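Local coordinates for protein peptidoglycan N-acetylglucosamine deacetylase (PDB 4L1G) that removes acetyl groups from N-acetylglucosamine residues of peptidoglycan, as a zinc-dependent hydrolase that also accepts soluble chitin and N-acetylchitooligomers, at residues 79-84 with 225-230; 83-88 with 112-117; 194-199 with 221-226. All coordinates share one frame; numbering follows the deposited sequence.

Contact 1: residues 79-84 with 225-230; sequences FDDGPD and HSTPGG. With ACT (acetate ion), chain F.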
ATOM      1  N   PHE A  79      -0.890  -3.556  -0.128  1.00  9.44           N
ATOM      2  CA  PHE A  79      -0.196  -4.472  -1.031  1.00  9.36           C
ATOM      3  C   PHE A  79       0.592  -3.708  -2.096  1.00  9.17           C
ATOM      4  O   PHE A  79       0.045  -2.846  -2.786  1.00  9.44           O
ATOM      5  CB  PHE A  79      -1.198  -5.426  -1.689  1.00 10.15           C
ATOM      6  CG  PHE A  79      -2.007  -6.234  -0.707  1.00 10.57           C
ATOM      7  CD1 PHE A  79      -3.215  -5.754  -0.222  1.00 10.88           C
ATOM      8  CD2 PHE A  79      -1.562  -7.470  -0.273  1.00 10.58           C
ATOM      9  CE1 PHE A  79      -3.962  -6.493   0.683  1.00 11.07           C
ATOM     10  CE2 PHE A  79      -2.304  -8.214   0.631  1.00 11.04           C
ATOM     11  CZ  PHE A  79      -3.506  -7.724   1.110  1.00 11.49           C
ATOM     12  N   ASP A  80       1.875  -4.036  -2.230  1.00 12.82           N
ATOM     13  CA  ASP A  80       2.776  -3.307  -3.123  1.00 12.89           C
ATOM     14  C   ASP A  80       3.094  -4.047  -4.419  1.00 14.26           C
ATOM     15  O   ASP A  80       3.022  -5.276  -4.475  1.00 15.45           O
ATOM     16  CB  ASP A  80       4.090  -2.998  -2.404  1.00 12.50           C
ATOM     17  CG  ASP A  80       3.983  -1.811  -1.475  1.00 11.33           C
ATOM     18  OD1 ASP A  80       2.867  -1.275  -1.308  1.00 10.87           O
ATOM     19  OD2 ASP A  80       5.022  -1.416  -0.906  1.00 11.13           O
ATOM     20  N   ASP A  81       3.437  -3.269  -5.448  1.00 12.86           N
ATOM     21  CA  ASP A  81       4.022  -3.748  -6.711  1.00 13.55           C
ATOM     22  C   ASP A  81       3.042  -4.292  -7.751  1.00 14.10           C
ATOM     23  O   ASP A  81       3.458  -4.741  -8.819  1.00 14.85           O
ATOM     24  CB  ASP A  81       5.152  -4.758  -6.471  1.00 21.57           C
ATOM     25  CG  ASP A  81       6.247  -4.209  -5.586  1.00 21.06           C
ATOM     26  OD1 ASP A  81       6.323  -2.972  -5.435  1.00 20.26           O
ATOM     27  OD2 ASP A  81       7.035  -5.016  -5.045  1.00 21.56           O
ATOM     28  N   GLY A  82       1.751  -4.244  -7.447  1.00 14.13           N
ATOM     29  CA  GLY A  82       0.747  -4.721  -8.381  1.00 14.07           C
ATOM     30  C   GLY A  82       0.529  -3.759  -9.535  1.00 14.17           C
ATOM     31  O   GLY A  82       1.141  -2.691  -9.579  1.00 13.83           O
ATOM     32  N   PRO A  83      -0.345  -4.135 -10.484  1.00 14.48           N
ATOM     33  CA  PRO A  83      -1.044  -5.421 -10.497  1.00 15.07           C
ATOM     34  C   PRO A  83      -0.200  -6.512 -11.138  1.00 15.94           C
ATOM     35  O   PRO A  83       0.844  -6.223 -11.720  1.00 16.16           O
ATOM     36  CB  PRO A  83      -2.253  -5.135 -11.384  1.00 15.62           C
ATOM     37  CG  PRO A  83      -1.745  -4.140 -12.359  1.00 15.81           C
ATOM     38  CD  PRO A  83      -0.794  -3.261 -11.581  1.00 14.89           C
ATOM     39  N   ASP A  84      -0.650  -7.754 -11.019  1.00 20.44           N
ATOM     40  CA  ASP A  84      -0.032  -8.865 -11.727  1.00 21.60           C
ATOM     41  C   ASP A  84      -1.117  -9.854 -12.127  1.00 22.58           C
ATOM     42  O   ASP A  84      -2.287  -9.662 -11.803  1.00 22.33           O
ATOM     43  CB  ASP A  84       1.023  -9.553 -10.863  1.00 21.44           C
ATOM     44  CG  ASP A  84       0.416 -10.419  -9.776  1.00 21.37           C
ATOM     45  OD1 ASP A  84       0.794 -11.605  -9.683  1.00 22.15           O
ATOM     46  OD2 ASP A  84      -0.432  -9.910  -9.015  1.00 20.63           O
ATOM     47  N   HIS A 225       2.972  -7.914  -0.492  1.00 14.52           N
ATOM     48  CA  HIS A 225       3.300  -7.672  -1.892  1.00 15.05           C
ATOM     49  C   HIS A 225       2.455  -8.500  -2.854  1.00 15.02           C
ATOM     50  O   HIS A 225       2.008  -9.597  -2.525  1.00 15.38           O
ATOM     51  CB  HIS A 225       4.787  -7.947  -2.155  1.00 16.08           C
ATOM     52  CG  HIS A 225       5.712  -6.986  -1.477  1.00 14.95           C
ATOM     53  ND1 HIS A 225       6.178  -7.178  -0.193  1.00 15.02           N
ATOM     54  CD2 HIS A 225       6.259  -5.822  -1.904  1.00 13.59           C
ATOM     55  CE1 HIS A 225       6.971  -6.176   0.141  1.00 13.71           C
ATOM     56  NE2 HIS A 225       7.036  -5.338  -0.880  1.00 12.88           N
ATOM     57  N   SER A 226       2.238  -7.955  -4.047  1.00 19.69           N
ATOM     58  CA  SER A 226       1.632  -8.702  -5.139  1.00 19.76           C
ATOM     59  C   SER A 226       2.483  -8.509  -6.390  1.00 20.06           C
ATOM     60  O   SER A 226       1.970  -8.227  -7.472  1.00 19.66           O
ATOM     61  CB  SER A 226       0.188  -8.255  -5.380  1.00 18.62           C
ATOM     62  OG  SER A 226       0.110  -6.856  -5.580  1.00 17.98           O
ATOM     63  N   THR A 227       3.792  -8.664  -6.218  1.00 18.21           N
ATOM     64  CA  THR A 227       4.768  -8.456  -7.282  1.00 18.34           C
ATOM     65  C   THR A 227       4.717  -9.578  -8.314  1.00 18.91           C
ATOM     66  O   THR A 227       4.699 -10.754  -7.948  1.00 19.67           O
ATOM     67  CB  THR A 227       6.199  -8.409  -6.704  1.00 18.69           C
ATOM     68  OG1 THR A 227       6.215  -7.631  -5.499  1.00 18.23           O
ATOM     69  CG2 THR A 227       7.173  -7.814  -7.707  1.00 18.14           C
ATOM     70  N   PRO A 228       4.688  -9.216  -9.608  1.00 16.68           N
ATOM     71  CA  PRO A 228       4.778 -10.198 -10.695  1.00 18.32           C
ATOM     72  C   PRO A 228       6.001 -11.095 -10.533  1.00 19.11           C
ATOM     73  O   PRO A 228       7.107 -10.593 -10.326  1.00 18.91           O
ATOM     74  CB  PRO A 228       4.935  -9.323 -11.940  1.00 18.54           C
ATOM     75  CG  PRO A 228       4.249  -8.055 -11.593  1.00 17.41           C
ATOM     76  CD  PRO A 228       4.481  -7.848 -10.117  1.00 16.31           C
ATOM     77  N   GLY A 229       5.796 -12.406 -10.602  1.00 24.32           N
ATOM     78  CA  GLY A 229       6.887 -13.359 -10.509  1.00 25.33           C
ATOM     79  C   GLY A 229       7.441 -13.551  -9.108  1.00 25.21           C
ATOM     80  O   GLY A 229       8.421 -14.270  -8.919  1.00 26.10           O
ATOM     81  N   GLY A 230       6.819 -12.911  -8.123  1.00 22.40           N
ATOM     82  CA  GLY A 230       7.274 -13.017  -6.748  1.00 22.83           C
ATOM     83  C   GLY A 230       6.931 -14.351  -6.112  1.00 23.80           C
ATOM     84  O   GLY A 230       6.068 -15.077  -6.598  1.00 23.93           O
TER
HETATM   85  C   ACT F 302       8.412  -1.736  -1.233  1.00 32.34           C
HETATM   86  O   ACT F 302       9.581  -2.001  -1.583  1.00 45.66           O
HETATM   87  OXT ACT F 302       7.547  -2.579  -1.551  1.00 31.48           O
HETATM   88  CH3 ACT F 302       8.065  -0.485  -0.479  1.00 28.83           C
HETATM   89  O   HOH W   1      -0.101  -3.917  -5.341  1.00  4.46           O
HETATM   90  O   HOH W   2       2.790 -12.959 -10.906  1.00 32.25           O
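D80 and H225 face each other in a parallel bridge, their CA atoms 4.6 Å apart, where strands 74-80 and 221-225 lead into loops. S226 N donates to D80 O at 2.8 Å with an almost perfectly straight N-H...O angle of 179°, and H225 CA brings a CA-H...O contact to the same carbonyl. The D80 and H225 side chains rise from one face of the sheet, and H225 CD2 comes within 3.6 Å of D80 CB. D81 OD2 reaches the edge of the imidazole near its plane, 3.3 Å from H225 CD2, with the carboxylate turned 43° from the ring. H225 NE2 donates to OXT of an acetate ion at 2.9 Å. D80 OD2 lies 2.9 Å from that same OXT, while D80 OD1 forms a salt bridge with R169. This is the active site of the NodB-type deacetylase barrel: D81 binds zinc together with H131 and H135, and D80 and H225 are the predicted proton acceptor and proton donor. The acetate, probably from the crystallisation liquor, matches the reaction product chemically. T227 acts in the second shell. Lying alongside D81 and pointing the same way, it donates from OG1 to the anti lone pair of D81 OD2 at 2.8 Å, with OG1 anti to its own carbonyl carbon (chi1 -43°). One water links F79 O and G82 N with S226 OG, across the two segments. P228, inside a type II turn that runs from T227 to G230, packs its CG against D84 CB at 3.6 Å. A second water joins D84 OD1 to G229 N, while the other oxygen, D84 OD2, is hydrogen-bonded to T88 OG1.

Contact 2: residues 83-88 with 112-117; sequences PDLEFT and EKFPNI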
ATOM      1  N   PRO A  83      -0.345  -4.135 -10.484  1.00 14.48           N
ATOM      2  CA  PRO A  83      -1.044  -5.421 -10.497  1.00 15.07           C
ATOM      3  C   PRO A  83      -0.200  -6.512 -11.138  1.00 15.94           C
ATOM      4  O   PRO A  83       0.844  -6.223 -11.720  1.00 16.16           O
ATOM      5  CB  PRO A  83      -2.253  -5.135 -11.384  1.00 15.62           C
ATOM      6  CG  PRO A  83      -1.745  -4.140 -12.359  1.00 15.81           C
ATOM      7  CD  PRO A  83      -0.794  -3.261 -11.581  1.00 14.89           C
ATOM      8  N   ASP A  84      -0.650  -7.754 -11.019  1.00 20.44           N
ATOM      9  CA  ASP A  84      -0.032  -8.865 -11.727  1.00 21.60           C
ATOM     10  C   ASP A  84      -1.117  -9.854 -12.127  1.00 22.58           C
ATOM     11  O   ASP A  84      -2.287  -9.662 -11.803  1.00 22.33           O
ATOM     12  CB  ASP A  84       1.023  -9.553 -10.863  1.00 21.44           C
ATOM     13  CG  ASP A  84       0.416 -10.419  -9.776  1.00 21.37           C
ATOM     14  OD1 ASP A  84       0.794 -11.605  -9.683  1.00 22.15           O
ATOM     15  OD2 ASP A  84      -0.432  -9.910  -9.015  1.00 20.63           O
ATOM     16  N   LEU A  85      -0.726 -10.914 -12.823  1.00 24.89           N
ATOM     17  CA  LEU A  85      -1.683 -11.884 -13.340  1.00 26.04           C
ATOM     18  C   LEU A  85      -2.112 -12.924 -12.309  1.00 26.25           C
ATOM     19  O   LEU A  85      -3.227 -13.439 -12.369  1.00 26.86           O
ATOM     20  CB  LEU A  85      -1.105 -12.585 -14.571  1.00 27.49           C
ATOM     21  CG  LEU A  85      -1.765 -12.287 -15.919  1.00 28.51           C
ATOM     22  CD1 LEU A  85      -2.485 -10.946 -15.900  1.00 27.47           C
ATOM     23  CD2 LEU A  85      -0.718 -12.315 -17.018  1.00 29.32           C
ATOM     24  N   GLU A  86      -1.233 -13.235 -11.362  1.00 29.81           N
ATOM     25  CA  GLU A  86      -1.515 -14.316 -10.426  1.00 30.17           C
ATOM     26  C   GLU A  86      -1.955 -13.854  -9.036  1.00 28.98           C
ATOM     27  O   GLU A  86      -3.063 -14.158  -8.601  1.00 29.08           O
ATOM     28  CB  GLU A  86      -0.315 -15.256 -10.305  1.00 30.97           C
ATOM     29  CG  GLU A  86      -0.605 -16.483  -9.459  1.00 31.59           C
ATOM     30  CD  GLU A  86       0.597 -17.387  -9.297  1.00 32.46           C
ATOM     31  OE1 GLU A  86       0.491 -18.383  -8.550  1.00 33.10           O
ATOM     32  OE2 GLU A  86       1.646 -17.105  -9.915  1.00 32.75           O
ATOM     33  N   PHE A  87      -1.088 -13.123  -8.345  1.00 18.71           N
ATOM     34  CA  PHE A  87      -1.315 -12.815  -6.932  1.00 17.72           C
ATOM     35  C   PHE A  87      -2.406 -11.781  -6.666  1.00 16.88           C
ATOM     36  O   PHE A  87      -3.212 -11.957  -5.756  1.00 16.63           O
ATOM     37  CB  PHE A  87      -0.004 -12.428  -6.244  1.00 16.51           C
ATOM     38  CG  PHE A  87       1.055 -13.482  -6.350  1.00 17.33           C
ATOM     39  CD1 PHE A  87       0.853 -14.737  -5.797  1.00 18.09           C
ATOM     40  CD2 PHE A  87       2.246 -13.226  -7.009  1.00 17.56           C
ATOM     41  CE1 PHE A  87       1.820 -15.718  -5.897  1.00 19.10           C
ATOM     42  CE2 PHE A  87       3.216 -14.200  -7.110  1.00 18.56           C
ATOM     43  CZ  PHE A  87       3.004 -15.450  -6.555  1.00 19.34           C
ATOM     44  N   THR A  88      -2.438 -10.711  -7.453  1.00 16.42           N
ATOM     45  CA  THR A  88      -3.466  -9.684  -7.283  1.00 15.79           C
ATOM     46  C   THR A  88      -4.913 -10.214  -7.367  1.00 16.40           C
ATOM     47  O   THR A  88      -5.734  -9.879  -6.513  1.00 15.92           O
ATOM     48  CB  THR A  88      -3.262  -8.479  -8.232  1.00 15.55           C
ATOM     49  OG1 THR A  88      -1.935  -7.963  -8.071  1.00 15.01           O
ATOM     50  CG2 THR A  88      -4.269  -7.380  -7.926  1.00 14.97           C
ATOM     51  N   GLU A 112       0.173  -0.682 -16.879  1.00 19.48           N
ATOM     52  CA  GLU A 112       0.103  -0.638 -18.338  1.00 20.70           C
ATOM     53  C   GLU A 112      -0.062  -2.029 -18.934  1.00 21.63           C
ATOM     54  O   GLU A 112      -0.754  -2.205 -19.938  1.00 22.65           O
ATOM     55  CB  GLU A 112       1.352   0.025 -18.920  1.00 20.98           C
ATOM     56  CG  GLU A 112       1.424   1.521 -18.699  1.00 20.52           C
ATOM     57  CD  GLU A 112       2.684   2.129 -19.276  1.00 20.94           C
ATOM     58  OE1 GLU A 112       2.635   3.304 -19.700  1.00 21.17           O
ATOM     59  OE2 GLU A 112       3.723   1.430 -19.305  1.00 21.10           O
ATOM     60  N   LYS A 113       0.584  -3.013 -18.317  1.00 20.18           N
ATOM     61  CA  LYS A 113       0.538  -4.388 -18.804  1.00 21.16           C
ATOM     62  C   LYS A 113      -0.815  -5.039 -18.540  1.00 21.30           C
ATOM     63  O   LYS A 113      -1.326  -5.786 -19.375  1.00 22.46           O
ATOM     64  CB  LYS A 113       1.648  -5.222 -18.162  1.00 20.94           C
ATOM     65  CG  LYS A 113       3.046  -4.713 -18.448  1.00 21.02           C
ATOM     66  CD  LYS A 113       4.092  -5.538 -17.720  1.00 20.86           C
ATOM     67  CE  LYS A 113       5.488  -4.988 -17.965  1.00 21.00           C
ATOM     68  NZ  LYS A 113       6.528  -5.752 -17.224  1.00 20.88           N
ATOM     69  N   PHE A 114      -1.388  -4.754 -17.375  1.00 24.98           N
ATOM     70  CA  PHE A 114      -2.661  -5.349 -16.985  1.00 25.05           C
ATOM     71  C   PHE A 114      -3.643  -4.278 -16.511  1.00 24.46           C
ATOM     72  O   PHE A 114      -3.934  -4.177 -15.316  1.00 23.52           O
ATOM     73  CB  PHE A 114      -2.433  -6.386 -15.884  1.00 24.63           C
ATOM     74  CG  PHE A 114      -1.110  -7.093 -15.989  1.00 25.01           C
ATOM     75  CD1 PHE A 114      -0.869  -7.997 -17.010  1.00 26.31           C
ATOM     76  CD2 PHE A 114      -0.106  -6.851 -15.067  1.00 24.07           C
ATOM     77  CE1 PHE A 114       0.347  -8.644 -17.109  1.00 26.75           C
ATOM     78  CE2 PHE A 114       1.112  -7.498 -15.159  1.00 24.41           C
ATOM     79  CZ  PHE A 114       1.337  -8.395 -16.181  1.00 25.80           C
ATOM     80  N   PRO A 115      -4.168  -3.481 -17.456  1.00 21.26           N
ATOM     81  CA  PRO A 115      -5.018  -2.324 -17.148  1.00 20.84           C
ATOM     82  C   PRO A 115      -6.354  -2.722 -16.532  1.00 20.85           C
ATOM     83  O   PRO A 115      -6.880  -1.996 -15.692  1.00 20.14           O
ATOM     84  CB  PRO A 115      -5.260  -1.685 -18.525  1.00 21.91           C
ATOM     85  CG  PRO A 115      -4.275  -2.329 -19.453  1.00 22.66           C
ATOM     86  CD  PRO A 115      -4.037  -3.690 -18.906  1.00 22.57           C
ATOM     87  N   ASN A 116      -6.892  -3.861 -16.952  1.00 22.31           N
ATOM     88  CA  ASN A 116      -8.199  -4.309 -16.480  1.00 22.60           C
ATOM     89  C   ASN A 116      -8.206  -4.718 -15.009  1.00 21.53           C
ATOM     90  O   ASN A 116      -9.213  -4.568 -14.316  1.00 21.32           O
ATOM     91  CB  ASN A 116      -8.716  -5.452 -17.353  1.00 24.00           C
ATOM     92  CG  ASN A 116      -7.718  -6.587 -17.479  1.00 24.21           C
ATOM     93  OD1 ASN A 116      -6.507  -6.368 -17.453  1.00 23.67           O
ATOM     94  ND2 ASN A 116      -8.224  -7.806 -17.621  1.00 25.13           N
ATOM     95  N   ILE A 117      -7.078  -5.236 -14.536  1.00 20.70           N
ATOM     96  CA  ILE A 117      -6.955  -5.651 -13.145  1.00 19.80           C
ATOM     97  C   ILE A 117      -6.915  -4.419 -12.245  1.00 18.65           C
ATOM     98  O   ILE A 117      -7.406  -4.445 -11.118  1.00 18.07           O
ATOM     99  CB  ILE A 117      -5.713  -6.537 -12.935  1.00 19.68           C
ATOM    100  CG1 ILE A 117      -5.792  -7.759 -13.853  1.00 21.00           C
ATOM    101  CG2 ILE A 117      -5.590  -6.976 -11.484  1.00 18.86           C
ATOM    102  CD1 ILE A 117      -4.656  -8.733 -13.679  1.00 21.14           C
TER
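The F114 ring meets P83 O at its edge, near the ring plane, with CD2 3.5 Å from that oxygen. One face of the ring is covered from its own chain by K113 CB, 3.6 Å above the plane and over the centre. The L85 side chain crosses F114 at about a right angle, its CD1 3.5 Å from F114 CD1. Within the deacetylase barrel the contact joins a loop between strand 74-80 and helix 89-97, with an Asx turn headed by D84, to the junction of helices 108-113 and 115-123, where F114 holds the N-cap position. I117, in the first turn of the latter helix, works with two branches. Its CG2 touches both P83 CB, at 3.8 Å, and T88 CG2. The other branch is extended, with CD1 anti to CA (chi2 -177°), and reaches D84 O at 3.2 Å; the same methyl also touches L85 CD1. No hydrogen bond crosses between the segments. The join rests on van der Waals packing, largely of apolar groups, with the P83 and D84 carbonyl oxygens taking part, while polar bonds shape the loop that F114 and I117 press against. The D84 carboxylate gathers four protein donors there. F87 N reaches OD1 from the syn side at 2.8 Å, and E86 N meets that same oxygen from above the carboxylate plane, 75° out of it. OD2 takes T88 N, again from the syn side, at 2.7 Å. T88 OG1, which also has a weak hydrogen bond to S226 OG, donates to D84 OD2 at 2.6 Å, nearly along the C-O axis of that oxygen.

Contact 3: residues 194-199 with 221-226; sequences SVDTVD and VILQHS. With ACT (acetate ion), chain F.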
ATOM      1  N   SER A 194       4.186  -0.118   9.319  1.00  8.52           N
ATOM      2  CA  SER A 194       4.648  -0.373  10.681  1.00  8.80           C
ATOM      3  C   SER A 194       4.727  -1.866  10.992  1.00  9.02           C
ATOM      4  O   SER A 194       5.315  -2.266  11.995  1.00  9.28           O
ATOM      5  CB  SER A 194       3.759   0.341  11.704  1.00  8.69           C
ATOM      6  OG  SER A 194       2.466  -0.235  11.755  1.00  8.60           O
ATOM      7  N   VAL A 195       4.127  -2.683  10.132  1.00  8.70           N
ATOM      8  CA  VAL A 195       4.238  -4.133  10.248  1.00  8.60           C
ATOM      9  C   VAL A 195       4.708  -4.731   8.924  1.00  8.66           C
ATOM     10  O   VAL A 195       3.987  -4.699   7.926  1.00  8.46           O
ATOM     11  CB  VAL A 195       2.901  -4.788  10.662  1.00  8.65           C
ATOM     12  CG1 VAL A 195       3.045  -6.306  10.722  1.00  9.16           C
ATOM     13  CG2 VAL A 195       2.429  -4.239  12.002  1.00  8.93           C
ATOM     14  N   ASP A 196       5.920  -5.272   8.919  1.00 15.09           N
ATOM     15  CA  ASP A 196       6.493  -5.848   7.709  1.00 16.03           C
ATOM     16  C   ASP A 196       6.427  -7.370   7.735  1.00 18.18           C
ATOM     17  O   ASP A 196       7.002  -8.012   8.614  1.00 19.43           O
ATOM     18  CB  ASP A 196       7.939  -5.380   7.527  1.00 16.06           C
ATOM     19  CG  ASP A 196       8.510  -5.763   6.174  1.00 16.76           C
ATOM     20  OD1 ASP A 196       7.748  -6.260   5.318  1.00 17.22           O
ATOM     21  OD2 ASP A 196       9.722  -5.551   5.960  1.00 16.79           O
ATOM     22  N   THR A 197       5.725  -7.940   6.760  1.00 11.19           N
ATOM     23  CA  THR A 197       5.553  -9.386   6.680  1.00 11.98           C
ATOM     24  C   THR A 197       6.764 -10.068   6.059  1.00 12.77           C
ATOM     25  O   THR A 197       6.875 -11.291   6.109  1.00 14.42           O
ATOM     26  CB  THR A 197       4.317  -9.764   5.837  1.00 11.95           C
ATOM     27  OG1 THR A 197       4.521  -9.362   4.475  1.00 11.85           O
ATOM     28  CG2 THR A 197       3.063  -9.096   6.379  1.00 11.29           C
ATOM     29  N   VAL A 198       7.667  -9.266   5.490  1.00 22.43           N
ATOM     30  CA  VAL A 198       8.789  -9.750   4.670  1.00 23.46           C
ATOM     31  C   VAL A 198       8.415 -10.940   3.777  1.00 25.33           C
ATOM     32  O   VAL A 198       9.178 -11.898   3.631  1.00 26.45           O
ATOM     33  CB  VAL A 198      10.094 -10.019   5.497  1.00 24.00           C
ATOM     34  CG1 VAL A 198      10.607  -8.727   6.119  1.00 22.13           C
ATOM     35  CG2 VAL A 198       9.891 -11.085   6.570  1.00 25.57           C
ATOM     36  N   ASP A 199       7.234 -10.852   3.170  1.00 14.79           N
ATOM     37  CA  ASP A 199       6.667 -11.954   2.398  1.00 15.80           C
ATOM     38  C   ASP A 199       7.418 -12.245   1.099  1.00 15.60           C
ATOM     39  O   ASP A 199       7.300 -13.337   0.538  1.00 16.46           O
ATOM     40  CB  ASP A 199       5.175 -11.716   2.126  1.00 14.55           C
ATOM     41  CG  ASP A 199       4.897 -10.392   1.428  1.00 13.42           C
ATOM     42  OD1 ASP A 199       5.791  -9.521   1.389  1.00 13.07           O
ATOM     43  OD2 ASP A 199       3.768 -10.214   0.925  1.00 13.19           O
ATOM     44  N   VAL A 221      -0.192  -0.348  10.087  1.00  8.24           N
ATOM     45  CA  VAL A 221      -0.226  -0.473   8.638  1.00  8.15           C
ATOM     46  C   VAL A 221       0.649  -1.650   8.227  1.00  8.38           C
ATOM     47  O   VAL A 221       1.865  -1.636   8.424  1.00  8.46           O
ATOM     48  CB  VAL A 221       0.244   0.814   7.936  1.00  7.95           C
ATOM     49  CG1 VAL A 221       0.320   0.600   6.432  1.00  7.97           C
ATOM     50  CG2 VAL A 221      -0.691   1.968   8.268  1.00  7.88           C
ATOM     51  N   ILE A 222       0.016  -2.675   7.668  1.00  8.60           N
ATOM     52  CA  ILE A 222       0.695  -3.920   7.325  1.00  8.66           C
ATOM     53  C   ILE A 222       1.183  -3.893   5.876  1.00  8.51           C
ATOM     54  O   ILE A 222       0.489  -3.386   4.994  1.00  8.66           O
ATOM     55  CB  ILE A 222      -0.250  -5.121   7.546  1.00  8.92           C
ATOM     56  CG1 ILE A 222      -0.796  -5.098   8.979  1.00  9.17           C
ATOM     57  CG2 ILE A 222       0.455  -6.436   7.255  1.00  8.67           C
ATOM     58  CD1 ILE A 222      -1.981  -6.017   9.204  1.00  9.70           C
ATOM     59  N   LEU A 223       2.380  -4.427   5.641  1.00 10.29           N
ATOM     60  CA  LEU A 223       2.953  -4.463   4.295  1.00 10.70           C
ATOM     61  C   LEU A 223       3.006  -5.868   3.705  1.00 12.30           C
ATOM     62  O   LEU A 223       3.664  -6.760   4.245  1.00 13.64           O
ATOM     63  CB  LEU A 223       4.361  -3.862   4.280  1.00 10.69           C
ATOM     64  CG  LEU A 223       5.112  -3.999   2.950  1.00 11.36           C
ATOM     65  CD1 LEU A 223       4.468  -3.143   1.870  1.00 10.59           C
ATOM     66  CD2 LEU A 223       6.586  -3.653   3.099  1.00 11.44           C
ATOM     67  N   GLN A 224       2.312  -6.052   2.588  1.00 10.45           N
ATOM     68  CA  GLN A 224       2.427  -7.269   1.794  1.00 12.10           C
ATOM     69  C   GLN A 224       2.682  -6.909   0.330  1.00 12.38           C
ATOM     70  O   GLN A 224       2.620  -5.737  -0.045  1.00 11.21           O
ATOM     71  CB  GLN A 224       1.170  -8.127   1.931  1.00 12.06           C
ATOM     72  CG  GLN A 224       1.075  -8.857   3.256  1.00 12.51           C
ATOM     73  CD  GLN A 224      -0.264  -9.529   3.453  1.00 12.17           C
ATOM     74  OE1 GLN A 224      -1.262  -8.871   3.749  1.00 10.79           O
ATOM     75  NE2 GLN A 224      -0.296 -10.847   3.289  1.00 13.53           N
ATOM     76  N   HIS A 225       2.972  -7.914  -0.492  1.00 14.52           N
ATOM     77  CA  HIS A 225       3.300  -7.672  -1.892  1.00 15.05           C
ATOM     78  C   HIS A 225       2.455  -8.500  -2.854  1.00 15.02           C
ATOM     79  O   HIS A 225       2.008  -9.597  -2.525  1.00 15.38           O
ATOM     80  CB  HIS A 225       4.787  -7.947  -2.155  1.00 16.08           C
ATOM     81  CG  HIS A 225       5.712  -6.986  -1.477  1.00 14.95           C
ATOM     82  ND1 HIS A 225       6.178  -7.178  -0.193  1.00 15.02           N
ATOM     83  CD2 HIS A 225       6.259  -5.822  -1.904  1.00 13.59           C
ATOM     84  CE1 HIS A 225       6.971  -6.176   0.141  1.00 13.71           C
ATOM     85  NE2 HIS A 225       7.036  -5.338  -0.880  1.00 12.88           N
ATOM     86  N   SER A 226       2.238  -7.955  -4.047  1.00 19.69           N
ATOM     87  CA  SER A 226       1.632  -8.702  -5.139  1.00 19.76           C
ATOM     88  C   SER A 226       2.483  -8.509  -6.390  1.00 20.06           C
ATOM     89  O   SER A 226       1.970  -8.227  -7.472  1.00 19.66           O
ATOM     90  CB  SER A 226       0.188  -8.255  -5.380  1.00 18.62           C
ATOM     91  OG  SER A 226       0.110  -6.856  -5.580  1.00 17.98           O
TER
HETATM   92  C   ACT F 302       8.412  -1.736  -1.233  1.00 32.34           C
HETATM   93  O   ACT F 302       9.581  -2.001  -1.583  1.00 45.66           O
HETATM   94  OXT ACT F 302       7.547  -2.579  -1.551  1.00 31.48           O
HETATM   95  CH3 ACT F 302       8.065  -0.485  -0.479  1.00 28.83           C
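V195 and I222 pair in parallel register, as do D196 and L223, joining the two strands of a beta-alpha-beta unit whose helix is 205-215. Among the backbone bonds, V221 O accepts twice: from S194 N at 2.9 Å in the carbonyl plane, and from V195 N, tilted 33° out of it. L223 N returns a bond of 2.8 Å to V195 O. Hydroxyls extend this ladder at both ends. S194 OG accepts from V221 N, and T197 OG1 donates to L223 O at 2.7 Å, reinforcing a weak bond from T197 N to the same carbonyl. Side-chain packing differs on the two faces. On the face of V195 and I222, T197 CG2 meets I222 CG2 at 3.8 Å, and both T197 and I222 touch V212 of helix 205-215. On the other, D196 and L223 lie side by side, pointing the same way, D196 OD1 3.6 Å from L223 CD2; L223 also touches D80 and R169. The last group of bonds is the two-pronged grip of D199 on H225, the predicted proton donor. D199 CG stands between its backbone N and carbonyl carbon (chi1 56°), and both oxygens use their syn lone pairs. OD2 takes H225 N at 2.8 Å and is also bonded by S235 OG, which holds Q224 NE2 as well. The two bonds would restrain the rotation of the imidazole, with NE2 directed to the acetate side. H225 ND1 donates to D199 OD1 at 2.9 Å with an N-H...O angle of 171°, the oxygen lying close to the ring plane.

Overall arrangement
Contacts 1 and 3 meet at the active site, while contact 2 packs the loop that leads away from it. The centres of contacts 1 and 3 are about 12 Å apart; they share H225 and S226, and both belong to the sheet in which strand 221-225 lies between 74-80 and 195-196. The H225 ring is approached by zinc ligand D81 near CD2 and by D199 at ND1, and both contacts reach the acetate. Contact 2 centres about 8 Å from contact 1 and shares P83 and D84 with it. F87 CE2 there lies 3.0 Å from G230 O of contact 1. The centres of contacts 2 and 3 are about 19 Å apart, with S226 bridging them by touching D84, F87 and T88.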